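Cytosolic iron-sulfur protein assembly protein 1 (Saccharomyces cerevisiae, PDB 2HES) serves as an essential component of the cytosolic iron-sulfur protein assembly machinery, required for the maturation of extramitochondrial iron-sulfur proteins. Local coordinates at residues 267-272 with 295-300; 291-296 with 318-323; 213-218 with 254-259. All blocks are in the same frame, centred on the assembly; numbering follows the deposited sequence.

Contact 1: residues 267-272 with 295-300; sequences VGADGV and VYEINV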
ATOM      1  N   VAL A 267       5.425  -6.645  -7.988  1.00 19.09           N
ATOM      2  CA  VAL A 267       5.347  -6.124  -9.358  1.00 20.53           C
ATOM      3  C   VAL A 267       6.368  -5.067  -9.634  1.00 20.67           C
ATOM      4  O   VAL A 267       6.718  -4.248  -8.758  1.00 20.02           O
ATOM      5  CB  VAL A 267       3.902  -5.600  -9.722  1.00 19.78           C
ATOM      6  CG1 VAL A 267       2.895  -6.705  -9.629  1.00 18.65           C
ATOM      7  CG2 VAL A 267       3.508  -4.364  -8.862  1.00 22.09           C
ATOM      8  N   GLY A 268       6.795  -4.989 -10.904  1.00 23.08           N
ATOM      9  CA  GLY A 268       7.857  -4.077 -11.221  1.00 24.92           C
ATOM     10  C   GLY A 268       7.679  -3.227 -12.465  1.00 24.69           C
ATOM     11  O   GLY A 268       6.722  -3.415 -13.247  1.00 24.25           O
ATOM     12  N   ALA A 269       8.617  -2.301 -12.631  1.00 25.89           N
ATOM     13  CA  ALA A 269       8.740  -1.480 -13.842  1.00 25.92           C
ATOM     14  C   ALA A 269       8.862  -2.351 -15.077  1.00 27.20           C
ATOM     15  O   ALA A 269       8.505  -1.924 -16.199  1.00 28.87           O
ATOM     16  CB  ALA A 269       9.949  -0.545 -13.736  1.00 26.54           C
ATOM     17  N   ASP A 270       9.355  -3.566 -14.869  1.00 26.70           N
ATOM     18  CA  ASP A 270       9.623  -4.517 -15.969  1.00 27.50           C
ATOM     19  C   ASP A 270       8.406  -5.273 -16.485  1.00 27.74           C
ATOM     20  O   ASP A 270       8.501  -6.042 -17.447  1.00 28.24           O
ATOM     21  CB  ASP A 270      10.744  -5.493 -15.576  1.00 27.26           C
ATOM     22  CG  ASP A 270      10.352  -6.451 -14.427  1.00 29.81           C
ATOM     23  OD1 ASP A 270       9.329  -6.212 -13.724  1.00 29.23           O
ATOM     24  OD2 ASP A 270      11.100  -7.445 -14.217  1.00 29.97           O
ATOM     25  N   GLY A 271       7.255  -5.068 -15.847  1.00 26.87           N
ATOM     26  CA  GLY A 271       6.035  -5.701 -16.287  1.00 26.06           C
ATOM     27  C   GLY A 271       5.823  -7.109 -15.798  1.00 25.53           C
ATOM     28  O   GLY A 271       4.928  -7.793 -16.279  1.00 26.93           O
ATOM     29  N   VAL A 272       6.618  -7.535 -14.805  1.00 24.34           N
ATOM     30  CA  VAL A 272       6.486  -8.868 -14.237  1.00 23.47           C
ATOM     31  C   VAL A 272       5.665  -8.883 -12.932  1.00 23.83           C
ATOM     32  O   VAL A 272       5.814  -8.018 -12.103  1.00 24.55           O
ATOM     33  CB  VAL A 272       7.873  -9.501 -13.935  1.00 23.80           C
ATOM     34  CG1 VAL A 272       7.694 -10.874 -13.377  1.00 23.92           C
ATOM     35  CG2 VAL A 272       8.677  -9.579 -15.235  1.00 23.62           C
ATOM     36  N   VAL A 295       3.431  -3.698 -22.655  1.00 30.75           N
ATOM     37  CA  VAL A 295       4.705  -2.999 -22.574  1.00 31.70           C
ATOM     38  C   VAL A 295       4.819  -2.044 -21.350  1.00 31.75           C
ATOM     39  O   VAL A 295       5.858  -1.369 -21.168  1.00 33.02           O
ATOM     40  CB  VAL A 295       4.977  -2.230 -23.894  1.00 32.25           C
ATOM     41  CG1 VAL A 295       3.988  -1.091 -24.072  1.00 32.65           C
ATOM     42  CG2 VAL A 295       6.400  -1.705 -23.929  1.00 33.08           C
ATOM     43  N   TYR A 296       3.770  -2.005 -20.521  1.00 29.76           N
ATOM     44  CA  TYR A 296       3.630  -1.000 -19.472  1.00 29.01           C
ATOM     45  C   TYR A 296       4.150  -1.372 -18.072  1.00 26.83           C
ATOM     46  O   TYR A 296       4.044  -2.516 -17.619  1.00 26.07           O
ATOM     47  CB  TYR A 296       2.158  -0.546 -19.375  1.00 29.62           C
ATOM     48  CG  TYR A 296       1.700   0.206 -20.619  1.00 30.27           C
ATOM     49  CD1 TYR A 296       1.899   1.585 -20.730  1.00 32.23           C
ATOM     50  CD2 TYR A 296       1.088  -0.460 -21.671  1.00 31.13           C
ATOM     51  CE1 TYR A 296       1.491   2.288 -21.873  1.00 33.03           C
ATOM     52  CE2 TYR A 296       0.677   0.228 -22.826  1.00 30.17           C
ATOM     53  CZ  TYR A 296       0.889   1.592 -22.913  1.00 31.68           C
ATOM     54  OH  TYR A 296       0.488   2.300 -24.035  1.00 34.31           O
ATOM     55  N   GLU A 297       4.685  -0.361 -17.390  1.00 25.87           N
ATOM     56  CA  GLU A 297       5.160  -0.515 -16.005  1.00 25.40           C
ATOM     57  C   GLU A 297       3.951  -0.859 -15.135  1.00 24.71           C
ATOM     58  O   GLU A 297       2.833  -0.393 -15.422  1.00 26.36           O
ATOM     59  CB  GLU A 297       5.840   0.768 -15.526  1.00 24.98           C
ATOM     60  CG  GLU A 297       7.233   0.999 -16.195  1.00 26.76           C
ATOM     61  CD  GLU A 297       8.038   2.168 -15.643  1.00 28.27           C
ATOM     62  OE1 GLU A 297       7.608   2.837 -14.683  1.00 32.86           O
ATOM     63  OE2 GLU A 297       9.131   2.442 -16.180  1.00 35.61           O
ATOM     64  N   ILE A 298       4.146  -1.702 -14.117  1.00 23.65           N
ATOM     65  CA  ILE A 298       3.052  -2.061 -13.218  1.00 22.32           C
ATOM     66  C   ILE A 298       3.347  -1.403 -11.867  1.00 22.99           C
ATOM     67  O   ILE A 298       4.471  -1.547 -11.336  1.00 23.40           O
ATOM     68  CB  ILE A 298       2.901  -3.589 -13.030  1.00 22.62           C
ATOM     69  CG1 ILE A 298       2.840  -4.349 -14.365  1.00 22.91           C
ATOM     70  CG2 ILE A 298       1.695  -3.908 -12.143  1.00 21.49           C
ATOM     71  CD1 ILE A 298       2.770  -5.849 -14.206  1.00 21.92           C
ATOM     72  N   ASN A 299       2.353  -0.724 -11.279  1.00 21.46           N
ATOM     73  CA  ASN A 299       2.631   0.151 -10.128  1.00 21.39           C
ATOM     74  C   ASN A 299       2.120  -0.395  -8.819  1.00 20.80           C
ATOM     75  O   ASN A 299       2.583   0.033  -7.732  1.00 20.65           O
ATOM     76  CB  ASN A 299       1.965   1.513 -10.352  1.00 21.51           C
ATOM     77  CG  ASN A 299       2.516   2.223 -11.556  1.00 24.13           C
ATOM     78  OD1 ASN A 299       3.720   2.468 -11.653  1.00 24.01           O
ATOM     79  ND2 ASN A 299       1.635   2.555 -12.493  1.00 26.73           N
ATOM     80  N   VAL A 300       1.127  -1.267  -8.909  1.00 20.17           N
ATOM     81  CA  VAL A 300       0.358  -1.689  -7.716  1.00 20.95           C
ATOM     82  C   VAL A 300      -0.169  -3.101  -7.831  1.00 21.06           C
ATOM     83  O   VAL A 300      -0.550  -3.543  -8.926  1.00 22.54           O
ATOM     84  CB  VAL A 300      -0.759  -0.640  -7.294  1.00 21.67           C
ATOM     85  CG1 VAL A 300      -1.800  -0.420  -8.396  1.00 22.68           C
ATOM     86  CG2 VAL A 300      -1.446  -1.074  -6.040  1.00 24.15           C
TER
HETATM   87  O   HOH W   1       7.596  -2.877 -18.746  1.00 40.82           O

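Contact 2: residues 291-296 with 318-323; sequences LCHGVY and DGIVNF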
ATOM      1  N   LEU A 291       5.108  -9.441 -19.034  1.00 28.95           N
ATOM      2  CA  LEU A 291       4.220  -8.603 -19.856  1.00 29.79           C
ATOM      3  C   LEU A 291       2.774  -8.615 -19.371  1.00 30.34           C
ATOM      4  O   LEU A 291       1.822  -8.788 -20.167  1.00 30.54           O
ATOM      5  CB  LEU A 291       4.303  -9.010 -21.342  1.00 30.73           C
ATOM      6  CG  LEU A 291       5.721  -9.120 -21.885  1.00 31.57           C
ATOM      7  CD1 LEU A 291       5.645  -9.557 -23.325  1.00 34.84           C
ATOM      8  CD2 LEU A 291       6.489  -7.811 -21.740  1.00 32.69           C
ATOM      9  N   CYS A 292       2.593  -8.435 -18.060  1.00 28.63           N
ATOM     10  CA  CYS A 292       1.242  -8.510 -17.506  1.00 28.72           C
ATOM     11  C   CYS A 292       0.382  -7.313 -17.908  1.00 27.64           C
ATOM     12  O   CYS A 292      -0.835  -7.437 -17.926  1.00 29.01           O
ATOM     13  CB  CYS A 292       1.292  -8.684 -15.986  1.00 27.76           C
ATOM     14  SG  CYS A 292       1.873 -10.298 -15.515  1.00 29.41           S
ATOM     15  N   HIS A 293       1.014  -6.171 -18.179  1.00 27.51           N
ATOM     16  CA  HIS A 293       0.358  -4.961 -18.708  1.00 27.45           C
ATOM     17  C   HIS A 293       0.937  -4.602 -20.065  1.00 27.44           C
ATOM     18  O   HIS A 293       1.190  -3.454 -20.360  1.00 28.41           O
ATOM     19  CB  HIS A 293       0.436  -3.801 -17.713  1.00 27.18           C
ATOM     20  CG  HIS A 293      -0.504  -3.971 -16.571  1.00 27.19           C
ATOM     21  ND1 HIS A 293      -1.588  -3.143 -16.366  1.00 25.97           N
ATOM     22  CD2 HIS A 293      -0.588  -4.943 -15.635  1.00 26.07           C
ATOM     23  CE1 HIS A 293      -2.280  -3.582 -15.327  1.00 24.20           C
ATOM     24  NE2 HIS A 293      -1.690  -4.666 -14.859  1.00 28.93           N
ATOM     25  N   GLY A 294       1.153  -5.620 -20.889  1.00 28.54           N
ATOM     26  CA  GLY A 294       1.808  -5.412 -22.179  1.00 29.62           C
ATOM     27  C   GLY A 294       3.185  -4.827 -21.995  1.00 29.84           C
ATOM     28  O   GLY A 294       3.994  -5.364 -21.230  1.00 30.02           O
ATOM     29  N   VAL A 295       3.431  -3.698 -22.655  1.00 30.75           N
ATOM     30  CA  VAL A 295       4.705  -2.999 -22.574  1.00 31.70           C
ATOM     31  C   VAL A 295       4.819  -2.044 -21.350  1.00 31.75           C
ATOM     32  O   VAL A 295       5.858  -1.369 -21.168  1.00 33.02           O
ATOM     33  CB  VAL A 295       4.977  -2.230 -23.894  1.00 32.25           C
ATOM     34  CG1 VAL A 295       3.988  -1.091 -24.072  1.00 32.65           C
ATOM     35  CG2 VAL A 295       6.400  -1.705 -23.929  1.00 33.08           C
ATOM     36  N   TYR A 296       3.770  -2.005 -20.521  1.00 29.76           N
ATOM     37  CA  TYR A 296       3.630  -1.000 -19.472  1.00 29.01           C
ATOM     38  C   TYR A 296       4.150  -1.372 -18.072  1.00 26.83           C
ATOM     39  O   TYR A 296       4.044  -2.516 -17.619  1.00 26.07           O
ATOM     40  CB  TYR A 296       2.158  -0.546 -19.375  1.00 29.62           C
ATOM     41  CG  TYR A 296       1.700   0.206 -20.619  1.00 30.27           C
ATOM     42  CD1 TYR A 296       1.899   1.585 -20.730  1.00 32.23           C
ATOM     43  CD2 TYR A 296       1.088  -0.460 -21.671  1.00 31.13           C
ATOM     44  CE1 TYR A 296       1.491   2.288 -21.873  1.00 33.03           C
ATOM     45  CE2 TYR A 296       0.677   0.228 -22.826  1.00 30.17           C
ATOM     46  CZ  TYR A 296       0.889   1.592 -22.913  1.00 31.68           C
ATOM     47  OH  TYR A 296       0.488   2.300 -24.035  1.00 34.31           O
ATOM     48  N   ASP A 318      -0.939   1.709 -18.146  1.00 27.02           N
ATOM     49  CA  ASP A 318      -1.913   1.717 -19.274  1.00 28.48           C
ATOM     50  C   ASP A 318      -3.348   1.991 -18.834  1.00 29.27           C
ATOM     51  O   ASP A 318      -4.285   1.923 -19.658  1.00 29.71           O
ATOM     52  CB  ASP A 318      -1.884   0.384 -20.023  1.00 28.28           C
ATOM     53  CG  ASP A 318      -1.874  -0.807 -19.092  1.00 29.90           C
ATOM     54  OD1 ASP A 318      -1.786  -0.580 -17.863  1.00 27.97           O
ATOM     55  OD2 ASP A 318      -1.920  -1.967 -19.567  1.00 28.53           O
ATOM     56  N   GLY A 319      -3.550   2.240 -17.542  1.00 29.72           N
ATOM     57  CA  GLY A 319      -4.895   2.587 -17.046  1.00 28.95           C
ATOM     58  C   GLY A 319      -5.817   1.392 -16.879  1.00 28.94           C
ATOM     59  O   GLY A 319      -7.037   1.544 -16.728  1.00 28.77           O
ATOM     60  N   ILE A 320      -5.232   0.199 -16.863  1.00 28.11           N
ATOM     61  CA  ILE A 320      -5.956  -1.035 -16.739  1.00 28.92           C
ATOM     62  C   ILE A 320      -5.752  -1.652 -15.354  1.00 29.03           C
ATOM     63  O   ILE A 320      -4.642  -1.614 -14.802  1.00 29.83           O
ATOM     64  CB  ILE A 320      -5.517  -2.049 -17.868  1.00 28.52           C
ATOM     65  CG1 ILE A 320      -5.961  -1.526 -19.244  1.00 29.81           C
ATOM     66  CG2 ILE A 320      -6.012  -3.453 -17.608  1.00 28.01           C
ATOM     67  CD1 ILE A 320      -5.859  -2.569 -20.371  1.00 29.69           C
ATOM     68  N   VAL A 321      -6.810  -2.218 -14.804  1.00 29.58           N
ATOM     69  CA  VAL A 321      -6.668  -3.156 -13.695  1.00 29.53           C
ATOM     70  C   VAL A 321      -6.860  -4.562 -14.229  1.00 29.98           C
ATOM     71  O   VAL A 321      -7.961  -4.932 -14.686  1.00 29.56           O
ATOM     72  CB  VAL A 321      -7.687  -2.905 -12.543  1.00 29.07           C
ATOM     73  CG1 VAL A 321      -7.513  -3.945 -11.461  1.00 30.04           C
ATOM     74  CG2 VAL A 321      -7.509  -1.530 -11.980  1.00 29.78           C
ATOM     75  N   ASN A 322      -5.791  -5.350 -14.216  1.00 29.27           N
ATOM     76  CA  ASN A 322      -5.938  -6.762 -14.539  1.00 29.12           C
ATOM     77  C   ASN A 322      -6.208  -7.590 -13.290  1.00 30.08           C
ATOM     78  O   ASN A 322      -5.580  -7.393 -12.238  1.00 29.29           O
ATOM     79  CB  ASN A 322      -4.693  -7.271 -15.280  1.00 29.94           C
ATOM     80  CG  ASN A 322      -4.540  -6.665 -16.650  1.00 30.29           C
ATOM     81  OD1 ASN A 322      -3.510  -6.051 -16.977  1.00 34.35           O
ATOM     82  ND2 ASN A 322      -5.559  -6.834 -17.473  1.00 28.05           N
ATOM     83  N   PHE A 323      -7.137  -8.526 -13.412  1.00 30.00           N
ATOM     84  CA  PHE A 323      -7.499  -9.418 -12.332  1.00 30.55           C
ATOM     85  C   PHE A 323      -7.041 -10.792 -12.722  1.00 31.59           C
ATOM     86  O   PHE A 323      -7.391 -11.276 -13.810  1.00 32.32           O
ATOM     87  CB  PHE A 323      -9.009  -9.439 -12.100  1.00 30.32           C
ATOM     88  CG  PHE A 323      -9.561  -8.141 -11.635  1.00 30.06           C
ATOM     89  CD1 PHE A 323      -9.605  -7.846 -10.272  1.00 29.66           C
ATOM     90  CD2 PHE A 323     -10.022  -7.201 -12.556  1.00 30.15           C
ATOM     91  CE1 PHE A 323     -10.113  -6.626  -9.837  1.00 29.61           C
ATOM     92  CE2 PHE A 323     -10.541  -5.977 -12.131  1.00 31.24           C
ATOM     93  CZ  PHE A 323     -10.586  -5.693 -10.767  1.00 29.73           C
TER

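Contact 3: residues 213-218 with 254-259; sequences RLCSGS and YNVAWG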
ATOM      1  N   ARG A 213       6.815  -9.657  11.025  1.00 15.20           N
ATOM      2  CA  ARG A 213       7.775  -9.564   9.898  1.00 13.95           C
ATOM      3  C   ARG A 213       7.203  -8.610   8.868  1.00 14.41           C
ATOM      4  O   ARG A 213       6.012  -8.257   8.936  1.00 13.74           O
ATOM      5  CB  ARG A 213       8.016 -10.921   9.229  1.00 15.39           C
ATOM      6  CG  ARG A 213       8.663 -11.935  10.162  1.00 14.90           C
ATOM      7  CD  ARG A 213       9.165 -13.125   9.336  1.00 16.02           C
ATOM      8  NE  ARG A 213       8.045 -13.847   8.714  1.00 16.83           N
ATOM      9  CZ  ARG A 213       8.191 -14.924   7.953  1.00 19.84           C
ATOM     10  NH1 ARG A 213       9.417 -15.421   7.706  1.00 18.50           N
ATOM     11  NH2 ARG A 213       7.126 -15.524   7.451  1.00 19.14           N
ATOM     12  N   LEU A 214       8.054  -8.173   7.947  1.00 14.65           N
ATOM     13  CA  LEU A 214       7.601  -7.208   6.932  1.00 14.05           C
ATOM     14  C   LEU A 214       8.337  -7.507   5.630  1.00 15.39           C
ATOM     15  O   LEU A 214       9.525  -7.853   5.704  1.00 15.50           O
ATOM     16  CB  LEU A 214       7.983  -5.789   7.407  1.00 14.77           C
ATOM     17  CG  LEU A 214       7.653  -4.620   6.516  1.00 18.06           C
ATOM     18  CD1 LEU A 214       6.407  -3.961   7.079  1.00 19.98           C
ATOM     19  CD2 LEU A 214       8.820  -3.618   6.406  1.00 22.40           C
ATOM     20  N   CYS A 215       7.677  -7.383   4.466  1.00 13.81           N
ATOM     21  CA  CYS A 215       8.453  -7.422   3.206  1.00 14.66           C
ATOM     22  C   CYS A 215       8.454  -6.053   2.565  1.00 13.61           C
ATOM     23  O   CYS A 215       7.529  -5.221   2.764  1.00 14.62           O
ATOM     24  CB  CYS A 215       7.904  -8.468   2.238  1.00 14.56           C
ATOM     25  SG  CYS A 215       6.183  -8.147   1.665  1.00 18.26           S
ATOM     26  N   SER A 216       9.503  -5.767   1.826  1.00 14.55           N
ATOM     27  CA  SER A 216       9.635  -4.436   1.192  1.00 14.43           C
ATOM     28  C   SER A 216      10.249  -4.569  -0.205  1.00 15.90           C
ATOM     29  O   SER A 216      11.052  -5.472  -0.461  1.00 16.05           O
ATOM     30  CB  SER A 216      10.525  -3.496   2.027  1.00 16.04           C
ATOM     31  OG  SER A 216      11.832  -4.080   2.210  1.00 16.38           O
ATOM     32  N   GLY A 217       9.876  -3.659  -1.103  1.00 15.05           N
ATOM     33  CA  GLY A 217      10.320  -3.758  -2.494  1.00 16.25           C
ATOM     34  C   GLY A 217      10.978  -2.476  -2.912  1.00 16.31           C
ATOM     35  O   GLY A 217      10.537  -1.420  -2.516  1.00 15.39           O
ATOM     36  N   SER A 218      12.087  -2.556  -3.672  1.00 15.93           N
ATOM     37  CA  SER A 218      12.936  -1.406  -3.880  1.00 16.76           C
ATOM     38  C   SER A 218      13.378  -1.168  -5.350  1.00 16.57           C
ATOM     39  O   SER A 218      13.248  -2.081  -6.175  1.00 16.85           O
ATOM     40  CB  SER A 218      14.159  -1.511  -2.946  1.00 16.83           C
ATOM     41  OG  SER A 218      15.184  -0.595  -3.256  1.00 16.19           O
ATOM     42  N   TYR A 254       8.036  -1.899  -7.735  1.00 18.42           N
ATOM     43  CA  TYR A 254       7.209  -0.789  -7.316  1.00 18.41           C
ATOM     44  C   TYR A 254       6.167  -1.139  -6.246  1.00 17.66           C
ATOM     45  O   TYR A 254       5.634  -0.235  -5.628  1.00 18.18           O
ATOM     46  CB  TYR A 254       6.434  -0.234  -8.518  1.00 18.71           C
ATOM     47  CG  TYR A 254       7.245   0.628  -9.484  1.00 18.43           C
ATOM     48  CD1 TYR A 254       8.241   1.498  -9.036  1.00 21.58           C
ATOM     49  CD2 TYR A 254       6.942   0.626 -10.855  1.00 21.74           C
ATOM     50  CE1 TYR A 254       8.981   2.302  -9.961  1.00 23.93           C
ATOM     51  CE2 TYR A 254       7.650   1.439 -11.745  1.00 21.45           C
ATOM     52  CZ  TYR A 254       8.631   2.282 -11.304  1.00 23.85           C
ATOM     53  OH  TYR A 254       9.317   3.076 -12.253  1.00 23.51           O
ATOM     54  N   ASN A 255       5.824  -2.402  -6.113  1.00 17.19           N
ATOM     55  CA  ASN A 255       4.811  -2.776  -5.095  1.00 17.85           C
ATOM     56  C   ASN A 255       4.949  -4.232  -4.621  1.00 18.73           C
ATOM     57  O   ASN A 255       5.254  -5.144  -5.392  1.00 18.48           O
ATOM     58  CB  ASN A 255       3.399  -2.482  -5.694  1.00 17.52           C
ATOM     59  CG  ASN A 255       2.406  -1.899  -4.677  1.00 18.25           C
ATOM     60  OD1 ASN A 255       1.321  -2.415  -4.525  1.00 18.88           O
ATOM     61  ND2 ASN A 255       2.770  -0.790  -4.024  1.00 20.63           N
ATOM     62  N   VAL A 256       4.719  -4.451  -3.331  1.00 16.94           N
ATOM     63  CA  VAL A 256       4.621  -5.785  -2.792  1.00 15.61           C
ATOM     64  C   VAL A 256       3.381  -5.914  -1.942  1.00 15.72           C
ATOM     65  O   VAL A 256       2.894  -4.911  -1.370  1.00 17.48           O
ATOM     66  CB  VAL A 256       5.879  -6.149  -1.910  1.00 15.93           C
ATOM     67  CG1 VAL A 256       7.149  -6.163  -2.735  1.00 17.53           C
ATOM     68  CG2 VAL A 256       6.036  -5.124  -0.779  1.00 15.16           C
ATOM     69  N   ALA A 257       2.911  -7.148  -1.813  1.00 15.68           N
ATOM     70  CA  ALA A 257       1.694  -7.467  -1.030  1.00 16.47           C
ATOM     71  C   ALA A 257       1.821  -8.839  -0.418  1.00 16.90           C
ATOM     72  O   ALA A 257       2.207  -9.816  -1.110  1.00 16.36           O
ATOM     73  CB  ALA A 257       0.459  -7.412  -1.939  1.00 16.51           C
ATOM     74  N   TRP A 258       1.537  -8.921   0.876  1.00 16.68           N
ATOM     75  CA  TRP A 258       1.721 -10.140   1.600  1.00 17.25           C
ATOM     76  C   TRP A 258       0.339 -10.598   2.005  1.00 18.89           C
ATOM     77  O   TRP A 258      -0.338  -9.941   2.823  1.00 19.80           O
ATOM     78  CB  TRP A 258       2.628  -9.952   2.812  1.00 16.97           C
ATOM     79  CG  TRP A 258       3.309 -11.245   3.288  1.00 16.94           C
ATOM     80  CD1 TRP A 258       2.854 -12.541   3.123  1.00 16.50           C
ATOM     81  CD2 TRP A 258       4.482 -11.337   4.100  1.00 18.15           C
ATOM     82  NE1 TRP A 258       3.727 -13.429   3.722  1.00 18.11           N
ATOM     83  CE2 TRP A 258       4.726 -12.718   4.336  1.00 17.36           C
ATOM     84  CE3 TRP A 258       5.396 -10.393   4.607  1.00 16.94           C
ATOM     85  CZ2 TRP A 258       5.850 -13.181   5.051  1.00 16.82           C
ATOM     86  CZ3 TRP A 258       6.504 -10.848   5.336  1.00 17.46           C
ATOM     87  CH2 TRP A 258       6.722 -12.240   5.546  1.00 16.87           C
ATOM     88  N   GLY A 259      -0.097 -11.699   1.406  1.00 19.49           N
ATOM     89  CA  GLY A 259      -1.478 -12.135   1.639  1.00 19.26           C
ATOM     90  C   GLY A 259      -1.687 -12.899   2.932  1.00 18.68           C
ATOM     91  O   GLY A 259      -0.716 -13.378   3.542  1.00 19.89           O
TER

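Contact 1: residues 267-272 with 295-300
Val267 and Ile298 meet at the seam between two neighbouring blades of a WD40 beta-propeller: the end of strand 264-268 and its following turn, in repeat WD 6, press against the entry to strand 298-303, the first strand of WD 7. The tight part is apolar. The two side chains cross at about a right angle, and Ile298 CG2 touches CB of Val267 at 3.7 Å while also lying against both of its methyls. The CG1 branch of Ile298, set beside its own backbone N (chi1 -51°), runs toward Gly271, where its CD1 comes to 3.6 Å from Gly271 O. Branched residues suit this buried corner because their separate arms fill two directions at once, and Thr314 adds to the packing on both valine and isoleucine. Gly271 closes a type I turn begun at Gly268; its backbone angles would jam a side chain against the preceding carbonyl, so glycine fits.

Toward solvent the contact becomes polar and partly water-filled. Glu297 brings its extended chain against small Ala269, whose CB is 3.8 Å from Glu297 CD, and sends OE1 on to the hydroxyl of Tyr254. Beyond it a water donates to Ala269 O and, weakly, to Val295 O, bridging where the segments diverge.

One backbone hydrogen bond joins the two segments: Ile298 N gives its hydrogen to Gly268 O at 3.2 Å, from 40° above the carbonyl plane, while Gly271 N reaches the same oxygen from the opposite face.

Contact 2: residues 291-296 with 318-323
His293 and Asp318 form the histidine-carboxylate pair of a WD40 repeat, the one that ties the loop entering a propeller blade to the tight turn between its second and third strands. The imidazole leaves the loop with CG beside its own backbone N (chi1 -75°). ND1 donates to Asp318 OD1 at 3.0 Å with an N-H...O angle of 165°; the oxygen lies close to the ring plane and receives the hydrogen on its syn lone pair. The carboxylate is turned steeply from the ring, and its charge would probably favour a proton on ND1.

Thr314, on the neighbouring strand, holds the other ring nitrogen, NE2, through its hydroxyl, so the imidazole is gripped from two sides and cannot easily rotate. The amide end of Asn322 lies over the centre of one face, reaching tip to tip with the histidine. In the ring plane, Ile320 O stands 3.1 Å from CE1 of His293. An alanine at His293 would probably leave the carboxylate of Asp318 without its imidazole donor, take the ring partner from the Thr314 hydroxyl, and open a gap beside Asn322.

Nearer solvent, Asp318 does a second job. Its CG sits between backbone N and carbonyl carbon (chi1 45°), turning the carboxylate to the histidine while CB makes a CH-pi contact with Tyr296. Glycine suits position 294, where positive phi opens the type II' turn that presents the tyrosine. Val295 CG1 packs on one face of the phenol ring; on the opposite face Asp318 CB lies 3.7 Å from the centroid of the Tyr296 ring, with CD2 the nearest ring atom.

Contact 3: residues 213-218 with 254-259
With CG of Trp258 anti to its backbone N (chi1 -157°), the indole stands up toward strand 213-218, and a bend at chi3 (-65°) brings NE of Arg213 to the indole, the guanidinium following. The benzo edge of the indole, not its face, does the touching: CH2 lies over one face of the guanidinium, and Arg213 NH2 comes to 3.6 Å from Trp258 CZ2, with the two planes 46° apart. Asp206 forms a salt bridge with NE, and Glu242 and Glu278 with NH1, which would help fix the guanidinium's rotation.

Deeper in, Cys215 SG approaches the six-membered ring of Trp258 obliquely, 3.8 Å from CE3, and rests 3.9 Å from CG2 of Val256. A small, polarisable thiol suits the space between valine and indole. Gly217 is needed opposite Val256: CG1 of the valine lies 4.0 Å from Gly217 CA, and a beta carbon there would clash with it.

The strands run nearly antiparallel, their axes 6.2 Å apart, yet they pack through side chains; the backbone of 213-218 bonds instead within its own sheet. Such face-to-face packing of the second strand of one blade on the innermost strand of the next is characteristic of the WD40 beta-propeller.

Along the chain contact 3 closes first, between WD 5 and WD 6; contact 1 follows between WD 6 and WD 7, and contact 2 stays within WD 7. Contacts 3 and 1 lie 15 Å apart by their centres and share one sheet, in which strands 253-258 and 264-268 are neighbours, so the two seams flank the WD 6 blade. Contacts 1 and 2, with centres 8 Å apart, overlap at Val295 and Tyr296, and Ile298 packs on Cys292 and His293. Contacts 2 and 3 do not touch. The last blade also takes in N-terminal strand 5-11, which closes the propeller ring, so these contacts follow three successive repeats toward that closure.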